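Local coordinates for protein Lip_vut3, C2L (Metagenome, PDB 6NKD) that probably hydrolyses lipid ester bonds as a GDSL-family lipase and may take part in spore germination, at residues 113-118 / 131-136; 6-11 / 58-63; 27-32 / 72-77. All coordinates share one frame; numbering follows the deposited sequence.

Interaction 1: residues 113-118 / 131-136; sequences GMLEKI and VRLLNL
Leu115 and Leu133 meet through one methyl each, Leu115 CD1 lying 3.7 Å from Leu133 CD2, with the two side chains crossing at about a right angle. A second, looser touch follows one turn along the helix, where Ile118 CD1 comes to 4.3 Å from Val131 CG2. Both pairs are wholly apolar and all four residues are buried, so dispersion and exclusion of water hold the segments together; no hydrogen bond passes between them. The branches do the reaching. From Leu115 the backbone-to-side-chain bond runs past the strand, and its CD1 end bends back to it. Ile118 instead faces the strand directly and is stretched to its end, chi2 178°, which carries CD1 out to Val131. On the strand, Leu133 holds CG between its backbone N and carbonyl carbon (chi1 53°), and from there its CD2 branch reaches Leu115. Val131 and Leu133 face the helix because they are two residues apart on a strand, with Arg132 turned to the other side; there its NH1 bonds the carbonyl O of Pro164. Around this pair of touches, Ile166 of the next strand lies against both Leu115 and Val131, Val168 against Leu133, and Ile75 of the strand on the other side against Ile118 and Val131. The helix thus rests across three neighbouring strands. Helices 81-94 and 98-122 form the connection from strand 74-77 to its parallel neighbour 130-134, a beta-alpha-beta crossover of the three-layered alpha/beta/alpha fold of SGNH hydrolases.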
loop_
_atom_site.group_PDB
_atom_site.type_symbol
_atom_site.label_atom_id
_atom_site.label_comp_id
_atom_site.label_asym_id
_atom_site.label_seq_id
_atom_site.Cartn_x
_atom_site.Cartn_y
_atom_site.Cartn_z
ATOM N N GLY A 113 2.994 -31.442 7.865
ATOM C CA GLY A 113 1.736 -31.352 8.588
ATOM C C GLY A 113 0.597 -30.867 7.713
ATOM O O GLY A 113 -0.498 -31.436 7.726
HETATM N N MSE A 114 0.836 -29.813 6.939
HETATM C CA MSE A 114 -0.198 -29.270 6.068
HETATM C C MSE A 114 -0.483 -30.222 4.911
HETATM O O MSE A 114 -1.601 -30.266 4.400
HETATM C CB MSE A 114 0.199 -27.883 5.549
HETATM C CG MSE A 114 1.487 -27.842 4.749
HETATM SE SE MSE A 114 2.103 -26.016 4.432
HETATM C CE MSE A 114 2.336 -25.450 6.282
ATOM N N LEU A 115 0.529 -30.992 4.505
ATOM C CA LEU A 115 0.299 -32.032 3.507
ATOM C C LEU A 115 -0.642 -33.101 4.046
ATOM O O LEU A 115 -1.575 -33.525 3.353
ATOM C CB LEU A 115 1.625 -32.659 3.074
ATOM C CG LEU A 115 2.137 -32.310 1.674
ATOM C CD1 LEU A 115 2.620 -30.870 1.611
ATOM C CD2 LEU A 115 3.236 -33.270 1.244
ATOM N N GLU A 116 -0.415 -33.540 5.285
ATOM C CA GLU A 116 -1.276 -34.547 5.894
ATOM C C GLU A 116 -2.692 -34.027 6.099
ATOM O O GLU A 116 -3.650 -34.807 6.052
ATOM C CB GLU A 116 -0.671 -35.010 7.221
ATOM C CG GLU A 116 -1.532 -35.987 8.012
ATOM C CD GLU A 116 -1.800 -37.279 7.263
ATOM O OE1 GLU A 116 -0.970 -37.666 6.413
ATOM O OE2 GLU A 116 -2.846 -37.911 7.525
ATOM N N LYS A 117 -2.851 -32.722 6.319
ATOM C CA LYS A 117 -4.188 -32.176 6.510
ATOM C C LYS A 117 -4.936 -32.029 5.192
ATOM O O LYS A 117 -6.161 -32.182 5.163
ATOM C CB LYS A 117 -4.114 -30.831 7.233
ATOM C CG LYS A 117 -5.452 -30.352 7.778
ATOM C CD LYS A 117 -5.265 -29.405 8.950
ATOM C CE LYS A 117 -6.586 -29.120 9.647
ATOM N NZ LYS A 117 -6.384 -28.353 10.906
ATOM N N ILE A 118 -4.222 -31.750 4.097
ATOM C CA ILE A 118 -4.873 -31.592 2.799
ATOM C C ILE A 118 -5.581 -32.879 2.392
ATOM O O ILE A 118 -6.708 -32.850 1.880
ATOM C CB ILE A 118 -3.850 -31.142 1.739
ATOM C CG1 ILE A 118 -3.487 -29.669 1.940
ATOM C CG2 ILE A 118 -4.387 -31.369 0.335
ATOM C CD1 ILE A 118 -2.444 -29.156 0.969
ATOM N N VAL A 131 -0.571 -30.831 -5.764
ATOM C CA VAL A 131 0.128 -29.938 -4.847
ATOM C C VAL A 131 1.524 -29.687 -5.396
ATOM O O VAL A 131 2.282 -30.635 -5.634
ATOM C CB VAL A 131 0.206 -30.509 -3.422
ATOM C CG1 VAL A 131 1.026 -29.590 -2.531
ATOM C CG2 VAL A 131 -1.189 -30.708 -2.848
ATOM N N ARG A 132 1.861 -28.418 -5.600
ATOM C CA ARG A 132 3.189 -28.002 -6.041
ATOM C C ARG A 132 3.738 -27.022 -5.012
ATOM O O ARG A 132 3.315 -25.863 -4.965
ATOM C CB ARG A 132 3.143 -27.365 -7.431
ATOM C CG ARG A 132 3.240 -28.343 -8.596
ATOM C CD ARG A 132 1.925 -29.056 -8.861
ATOM N NE ARG A 132 1.996 -29.901 -10.052
ATOM C CZ ARG A 132 2.244 -31.206 -10.029
ATOM N NH1 ARG A 132 2.438 -31.826 -8.873
ATOM N NH2 ARG A 132 2.292 -31.894 -11.163
ATOM N N LEU A 133 4.670 -27.483 -4.184
ATOM C CA LEU A 133 5.312 -26.637 -3.187
ATOM C C LEU A 133 6.712 -26.272 -3.661
ATOM O O LEU A 133 7.454 -27.130 -4.153
ATOM C CB LEU A 133 5.362 -27.331 -1.824
ATOM C CG LEU A 133 5.973 -28.728 -1.742
ATOM C CD1 LEU A 133 7.423 -28.656 -1.287
ATOM C CD2 LEU A 133 5.158 -29.614 -0.815
ATOM N N LEU A 134 7.066 -25.001 -3.517
ATOM C CA LEU A 134 8.317 -24.469 -4.036
ATOM C C LEU A 134 9.356 -24.397 -2.928
ATOM O O LEU A 134 9.058 -23.969 -1.809
ATOM C CB LEU A 134 8.108 -23.081 -4.642
ATOM C CG LEU A 134 7.006 -22.953 -5.695
ATOM C CD1 LEU A 134 5.677 -22.562 -5.061
ATOM C CD2 LEU A 134 7.413 -21.955 -6.767
ATOM N N ASN A 135 10.579 -24.815 -3.243
ATOM C CA ASN A 135 11.646 -24.750 -2.259
ATOM C C ASN A 135 12.203 -23.328 -2.187
ATOM O O ASN A 135 11.702 -22.397 -2.824
ATOM C CB ASN A 135 12.737 -25.777 -2.571
ATOM C CG ASN A 135 13.378 -25.582 -3.939
ATOM O OD1 ASN A 135 13.357 -24.493 -4.512
ATOM N ND2 ASN A 135 13.966 -26.650 -4.463
ATOM N N LEU A 136 13.261 -23.163 -1.402
ATOM C CA LEU A 136 13.843 -21.853 -1.168
ATOM C C LEU A 136 15.003 -21.599 -2.121
ATOM O O LEU A 136 15.811 -22.492 -2.391
ATOM C CB LEU A 136 14.324 -21.733 0.279
ATOM C CG LEU A 136 13.257 -21.881 1.366
ATOM C CD1 LEU A 136 13.890 -21.790 2.746
ATOM C CD2 LEU A 136 12.170 -20.830 1.199
#

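Interaction 2: residues 6-11 / 58-63; sequences TALGDS and AMLNEP
Leu8 meets Met59 and Leu60 without any flat group between them: within the contact of the two segments no ring, amide, carboxylate or guanidinium offers a face or an edge, and the touching surfaces are methyl groups and methylene. Met59, built as selenomethionine, brings its terminal CE to 3.9 Å from Leu8 CD2 and 4.1 Å from Leu8 CB, so the methyl lies along the leucine branch as the two side chains slide past each other in opposite directions. A bend at the last torsion, chi3 -32°, turns CE off the line of the otherwise extended chain. The other leucine methyl, Leu8 CD1, is approached by Leu60 CD2 at 4.2 Å. The side chain of Met59 leaves the backbone toward the strand, whereas Leu60 starts out past it and only its end swings nearer. A type I turn from Met59 to Glu62, closed by Glu62 N on Met59 O at 2.8 Å, holds these two neighbours. Beyond the first shell, Phe46 and Ile75 from the flanking strands lie against Leu8, Met114 packs on Leu60, and Phe100 of the second subunit and Phe21 of the third pack on Met59. Three residues after Leu8 comes Ser11, the nucleophile by similarity, whose OG is hydrogen-bonded to His189 NE2; Gly9, Asp10 and Ser11 begin the GDSL motif, and Asp10, at the N-cap of the short helix, bonds Leu12 N weakly. The contact itself is apolar, which implies that shape and burial, rather than polarity, seat the strand leading to the nucleophile against this turn.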
loop_
_atom_site.group_PDB
_atom_site.type_symbol
_atom_site.label_atom_id
_atom_site.label_comp_id
_atom_site.label_asym_id
_atom_site.label_seq_id
_atom_site.Cartn_x
_atom_site.Cartn_y
_atom_site.Cartn_z
ATOM N N THR A 6 -6.224 -23.000 -5.670
ATOM C CA THR A 6 -5.975 -22.233 -4.459
ATOM C C THR A 6 -4.473 -22.095 -4.241
ATOM O O THR A 6 -3.686 -22.964 -4.626
ATOM C CB THR A 6 -6.639 -22.884 -3.239
ATOM O OG1 THR A 6 -6.810 -21.906 -2.206
ATOM C CG2 THR A 6 -5.797 -24.031 -2.695
ATOM N N ALA A 7 -4.079 -20.975 -3.640
ATOM C CA ALA A 7 -2.672 -20.675 -3.422
ATOM C C ALA A 7 -2.482 -20.151 -2.010
ATOM O O ALA A 7 -3.179 -19.221 -1.590
ATOM C CB ALA A 7 -2.153 -19.655 -4.442
ATOM N N LEU A 8 -1.540 -20.746 -1.285
ATOM C CA LEU A 8 -1.248 -20.379 0.090
ATOM C C LEU A 8 0.240 -20.097 0.224
ATOM O O LEU A 8 1.062 -20.707 -0.463
ATOM C CB LEU A 8 -1.654 -21.494 1.061
ATOM C CG LEU A 8 -2.922 -22.266 0.695
ATOM C CD1 LEU A 8 -2.854 -23.686 1.232
ATOM C CD2 LEU A 8 -4.156 -21.549 1.218
ATOM N N GLY A 9 0.583 -19.166 1.104
ATOM C CA GLY A 9 1.985 -18.916 1.374
ATOM C C GLY A 9 2.209 -17.513 1.912
ATOM O O GLY A 9 1.306 -16.891 2.468
ATOM N N ASP A 10 3.441 -17.042 1.723
ATOM C CA ASP A 10 3.890 -15.781 2.297
ATOM C C ASP A 10 3.938 -14.679 1.246
ATOM O O ASP A 10 3.009 -14.536 0.446
ATOM C CB ASP A 10 5.261 -15.967 2.957
ATOM C CG ASP A 10 6.279 -16.613 2.029
ATOM O OD1 ASP A 10 7.464 -16.702 2.417
ATOM O OD2 ASP A 10 5.903 -17.017 0.908
ATOM N N SER A 11 5.018 -13.895 1.240
ATOM C CA SER A 11 5.100 -12.754 0.334
ATOM C C SER A 11 5.239 -13.189 -1.119
ATOM O O SER A 11 4.845 -12.446 -2.025
ATOM C CB SER A 11 6.268 -11.850 0.731
ATOM O OG SER A 11 7.477 -12.582 0.822
ATOM N N ALA A 58 -2.077 -23.809 10.461
ATOM C CA ALA A 58 -3.242 -23.510 11.285
ATOM C C ALA A 58 -4.391 -22.923 10.478
ATOM O O ALA A 58 -5.533 -22.941 10.948
ATOM C CB ALA A 58 -2.855 -22.555 12.415
HETATM N N MSE A 59 -4.120 -22.405 9.283
HETATM C CA MSE A 59 -5.171 -21.861 8.432
HETATM C C MSE A 59 -6.081 -22.959 7.905
HETATM O O MSE A 59 -7.271 -22.738 7.686
HETATM C CB MSE A 59 -4.578 -21.098 7.248
HETATM C CG MSE A 59 -3.711 -19.914 7.608
HETATM SE SE MSE A 59 -3.112 -19.020 5.989
HETATM C CE MSE A 59 -3.006 -20.571 4.812
ATOM N N LEU A 60 -5.508 -24.146 7.697
ATOM C CA LEU A 60 -6.248 -25.240 7.080
ATOM C C LEU A 60 -7.435 -25.700 7.917
ATOM O O LEU A 60 -8.280 -26.440 7.403
ATOM C CB LEU A 60 -5.310 -26.416 6.807
ATOM C CG LEU A 60 -4.165 -26.128 5.834
ATOM C CD1 LEU A 60 -3.464 -27.416 5.429
ATOM C CD2 LEU A 60 -4.670 -25.378 4.609
ATOM N N ASN A 61 -7.522 -25.290 9.182
ATOM C CA ASN A 61 -8.698 -25.580 9.989
ATOM C C ASN A 61 -9.769 -24.505 9.873
ATOM O O ASN A 61 -10.882 -24.705 10.373
ATOM C CB ASN A 61 -8.307 -25.757 11.460
ATOM C CG ASN A 61 -9.008 -26.938 12.108
ATOM O OD1 ASN A 61 -9.354 -27.911 11.437
ATOM N ND2 ASN A 61 -9.222 -26.858 13.417
ATOM N N GLU A 62 -9.462 -23.380 9.234
ATOM C CA GLU A 62 -10.463 -22.346 9.017
ATOM C C GLU A 62 -11.557 -22.886 8.104
ATOM O O GLU A 62 -11.249 -23.512 7.079
ATOM C CB GLU A 62 -9.826 -21.102 8.397
ATOM C CG GLU A 62 -10.432 -19.789 8.856
ATOM C CD GLU A 62 -9.859 -19.319 10.176
ATOM O OE1 GLU A 62 -8.752 -19.773 10.538
ATOM O OE2 GLU A 62 -10.511 -18.498 10.853
ATOM N N PRO A 63 -12.836 -22.676 8.428
ATOM C CA PRO A 63 -13.898 -23.273 7.602
ATOM C C PRO A 63 -13.911 -22.763 6.172
ATOM O O PRO A 63 -14.107 -23.553 5.242
ATOM C CB PRO A 63 -15.180 -22.899 8.362
ATOM C CG PRO A 63 -14.810 -21.700 9.173
ATOM C CD PRO A 63 -13.374 -21.892 9.553
#

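Interaction 3: residues 27-32 / 72-77; sequences QRYKRK and ADVITI. With SO4 (sulfate ion), chain D.
Tyr29 alone carries the helix side of this contact, one aromatic side chain reaching the strand while its helix neighbours Lys30 and Arg31 bind a sulfate. Tyr29 OH lies 4.0 Å from Val74 CG1, Tyr29 CE2 is 3.9 Å from Thr76 CG2, and both methyls approach the ring obliquely. Tyr29 has CG anti to its backbone nitrogen, chi1 178°, which sends the ring from the helix toward the strand, where its side chain crosses that of Val74 at a slant and passes Thr76 running the other way. Val74 and Thr76 both face the helix, while Ile75 between them is turned to the other side, where it packs on Ile118. The threonine divides its work: CG2 meets the ring, while OG1 is hydrogen-bonded to Tyr5 OH. Further round, Leu202 of helix 192-204 and Tyr207 pack on Tyr29. The sulfate was probably taken from the crystallisation liquor. Arg31 NH2 bonds sulfate O4 at 2.9 Å with an N-H...O angle of 153°, and Arg31 NE adds a weak, longer bond to sulfate O2 at 3.4 Å; the sulfur lies in the guanidinium plane, beyond its edge. Lys30 NZ gives sulfate O1 a weak bond of 3.3 Å, and it also pairs with Glu34. Gln68 NE2 of the third subunit also bonds the sulfate, and Glu67 of that subunit forms a salt bridge with Arg31, so the sulfate sits at a subunit interface. Helix 25-37 here covers one side of the parallel sheet and helix 98-122 the other, the layering of an alpha/beta/alpha sandwich as in SGNH hydrolases.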
loop_
_atom_site.group_PDB
_atom_site.type_symbol
_atom_site.label_atom_id
_atom_site.label_comp_id
_atom_site.label_asym_id
_atom_site.label_seq_id
_atom_site.Cartn_x
_atom_site.Cartn_y
_atom_site.Cartn_z
ATOM N N GLN A 27 -0.516 -15.980 -10.629
ATOM C CA GLN A 27 -1.426 -15.677 -11.725
ATOM C C GLN A 27 -0.789 -15.875 -13.092
ATOM O O GLN A 27 -1.512 -16.108 -14.067
ATOM C CB GLN A 27 -1.957 -14.243 -11.608
ATOM C CG GLN A 27 -0.980 -13.252 -11.011
ATOM C CD GLN A 27 -1.102 -13.146 -9.503
ATOM O OE1 GLN A 27 -0.108 -12.959 -8.801
ATOM N NE2 GLN A 27 -2.324 -13.261 -8.998
ATOM N N ARG A 28 0.538 -15.785 -13.189
ATOM C CA ARG A 28 1.209 -16.229 -14.405
ATOM C C ARG A 28 1.117 -17.742 -14.547
ATOM O O ARG A 28 1.007 -18.263 -15.663
ATOM C CB ARG A 28 2.668 -15.773 -14.400
ATOM C CG ARG A 28 2.841 -14.265 -14.371
ATOM C CD ARG A 28 4.276 -13.875 -14.057
ATOM N NE ARG A 28 4.390 -12.458 -13.729
ATOM C CZ ARG A 28 4.752 -11.515 -14.592
ATOM N NH1 ARG A 28 4.826 -10.248 -14.203
ATOM N NH2 ARG A 28 5.045 -11.839 -15.843
ATOM N N TYR A 29 1.157 -18.464 -13.424
ATOM C CA TYR A 29 0.958 -19.908 -13.456
ATOM C C TYR A 29 -0.494 -20.259 -13.752
ATOM O O TYR A 29 -0.768 -21.295 -14.369
ATOM C CB TYR A 29 1.410 -20.523 -12.128
ATOM C CG TYR A 29 1.211 -22.019 -11.998
ATOM C CD1 TYR A 29 1.537 -22.882 -13.038
ATOM C CD2 TYR A 29 0.725 -22.570 -10.819
ATOM C CE1 TYR A 29 1.363 -24.250 -12.912
ATOM C CE2 TYR A 29 0.552 -23.935 -10.683
ATOM C CZ TYR A 29 0.872 -24.770 -11.732
ATOM O OH TYR A 29 0.701 -26.130 -11.598
ATOM N N LYS A 30 -1.433 -19.410 -13.329
ATOM C CA LYS A 30 -2.838 -19.645 -13.643
ATOM C C LYS A 30 -3.100 -19.504 -15.138
ATOM O O LYS A 30 -3.844 -20.300 -15.721
ATOM C CB LYS A 30 -3.718 -18.685 -12.843
ATOM C CG LYS A 30 -5.077 -18.397 -13.468
ATOM C CD LYS A 30 -5.904 -17.485 -12.576
ATOM C CE LYS A 30 -6.868 -16.633 -13.386
ATOM N NZ LYS A 30 -7.781 -17.457 -14.221
ATOM N N ARG A 31 -2.488 -18.503 -15.777
ATOM C CA ARG A 31 -2.693 -18.310 -17.209
ATOM C C ARG A 31 -2.107 -19.463 -18.013
ATOM O O ARG A 31 -2.718 -19.923 -18.985
ATOM C CB ARG A 31 -2.085 -16.978 -17.649
ATOM C CG ARG A 31 -2.094 -16.759 -19.152
ATOM C CD ARG A 31 -1.774 -15.316 -19.502
ATOM N NE ARG A 31 -2.803 -14.401 -19.018
ATOM C CZ ARG A 31 -2.824 -13.097 -19.273
ATOM N NH1 ARG A 31 -1.868 -12.549 -20.011
ATOM N NH2 ARG A 31 -3.801 -12.340 -18.792
ATOM N N LYS A 32 -0.926 -19.946 -17.622
ATOM C CA LYS A 32 -0.323 -21.072 -18.325
ATOM C C LYS A 32 -1.080 -22.366 -18.059
ATOM O O LYS A 32 -1.128 -23.244 -18.927
ATOM C CB LYS A 32 1.143 -21.218 -17.922
ATOM C CG LYS A 32 1.969 -19.976 -18.188
ATOM C CD LYS A 32 3.421 -20.177 -17.808
ATOM C CE LYS A 32 4.187 -18.878 -17.950
ATOM N NZ LYS A 32 5.423 -19.055 -18.753
ATOM N N ALA A 72 -10.126 -27.350 -4.412
ATOM C CA ALA A 72 -8.966 -27.022 -5.229
ATOM C C ALA A 72 -8.468 -28.243 -5.990
ATOM O O ALA A 72 -8.243 -29.307 -5.406
ATOM C CB ALA A 72 -7.847 -26.459 -4.355
ATOM N N ASP A 73 -8.298 -28.082 -7.301
ATOM C CA ASP A 73 -7.645 -29.090 -8.123
ATOM C C ASP A 73 -6.131 -28.940 -8.127
ATOM O O ASP A 73 -5.423 -29.923 -8.374
ATOM C CB ASP A 73 -8.164 -29.017 -9.562
ATOM C CG ASP A 73 -9.678 -29.026 -9.637
ATOM O OD1 ASP A 73 -10.309 -29.813 -8.899
ATOM O OD2 ASP A 73 -10.239 -28.239 -10.429
ATOM N N VAL A 74 -5.629 -27.734 -7.866
ATOM C CA VAL A 74 -4.201 -27.448 -7.793
ATOM C C VAL A 74 -3.962 -26.585 -6.562
ATOM O O VAL A 74 -4.711 -25.635 -6.313
ATOM C CB VAL A 74 -3.691 -26.735 -9.062
ATOM C CG1 VAL A 74 -2.219 -26.380 -8.923
ATOM C CG2 VAL A 74 -3.916 -27.598 -10.295
ATOM N N ILE A 75 -2.929 -26.921 -5.790
ATOM C CA ILE A 75 -2.566 -26.181 -4.588
ATOM C C ILE A 75 -1.078 -25.864 -4.648
ATOM O O ILE A 75 -0.261 -26.752 -4.914
ATOM C CB ILE A 75 -2.892 -26.969 -3.304
ATOM C CG1 ILE A 75 -4.363 -27.385 -3.281
ATOM C CG2 ILE A 75 -2.555 -26.142 -2.072
ATOM C CD1 ILE A 75 -4.758 -28.156 -2.042
ATOM N N THR A 76 -0.729 -24.604 -4.404
ATOM C CA THR A 76 0.659 -24.175 -4.314
ATOM C C THR A 76 0.918 -23.596 -2.932
ATOM O O THR A 76 0.076 -22.875 -2.383
ATOM C CB THR A 76 1.006 -23.141 -5.388
ATOM O OG1 THR A 76 0.081 -22.048 -5.322
ATOM C CG2 THR A 76 0.952 -23.771 -6.770
ATOM N N ILE A 77 2.080 -23.915 -2.367
ATOM C CA ILE A 77 2.441 -23.492 -1.020
ATOM C C ILE A 77 3.838 -22.889 -1.052
ATOM O O ILE A 77 4.755 -23.465 -1.647
ATOM C CB ILE A 77 2.381 -24.658 -0.015
ATOM C CG1 ILE A 77 1.002 -25.320 -0.040
ATOM C CG2 ILE A 77 2.706 -24.168 1.389
ATOM C CD1 ILE A 77 0.855 -26.462 0.937
HETATM S S SO4 D . -6.214 -14.805 -17.273
HETATM O O1 SO4 D . -7.357 -15.024 -16.391
HETATM O O2 SO4 D . -4.988 -14.795 -16.480
HETATM O O3 SO4 D . -6.143 -15.880 -18.258
HETATM O O4 SO4 D . -6.361 -13.526 -17.959
#

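All three contacts rest on one parallel sheet. Interactions 1 and 2 share a side of it, their centres about 11 Å apart, and join directly: Leu60 CD1 lies 3.6 Å from Met114 O, and Lys117 NZ makes a probable but weak bond to Asn61 OD1 (3.0 Å). Interaction 3 lies on the other side, with its centre about 14 Å from each of the others. Its strand 74-77 is the middle piece, probably bonded through Ile75 O to Arg132 N (2.8 Å) in interaction 1 and through Thr76 O to Leu8 N (2.9 Å) in interaction 2. Segment 6-11 alone of the six carries a putative catalytic residue, Ser11; interactions 1 and 3 lie away from the active site.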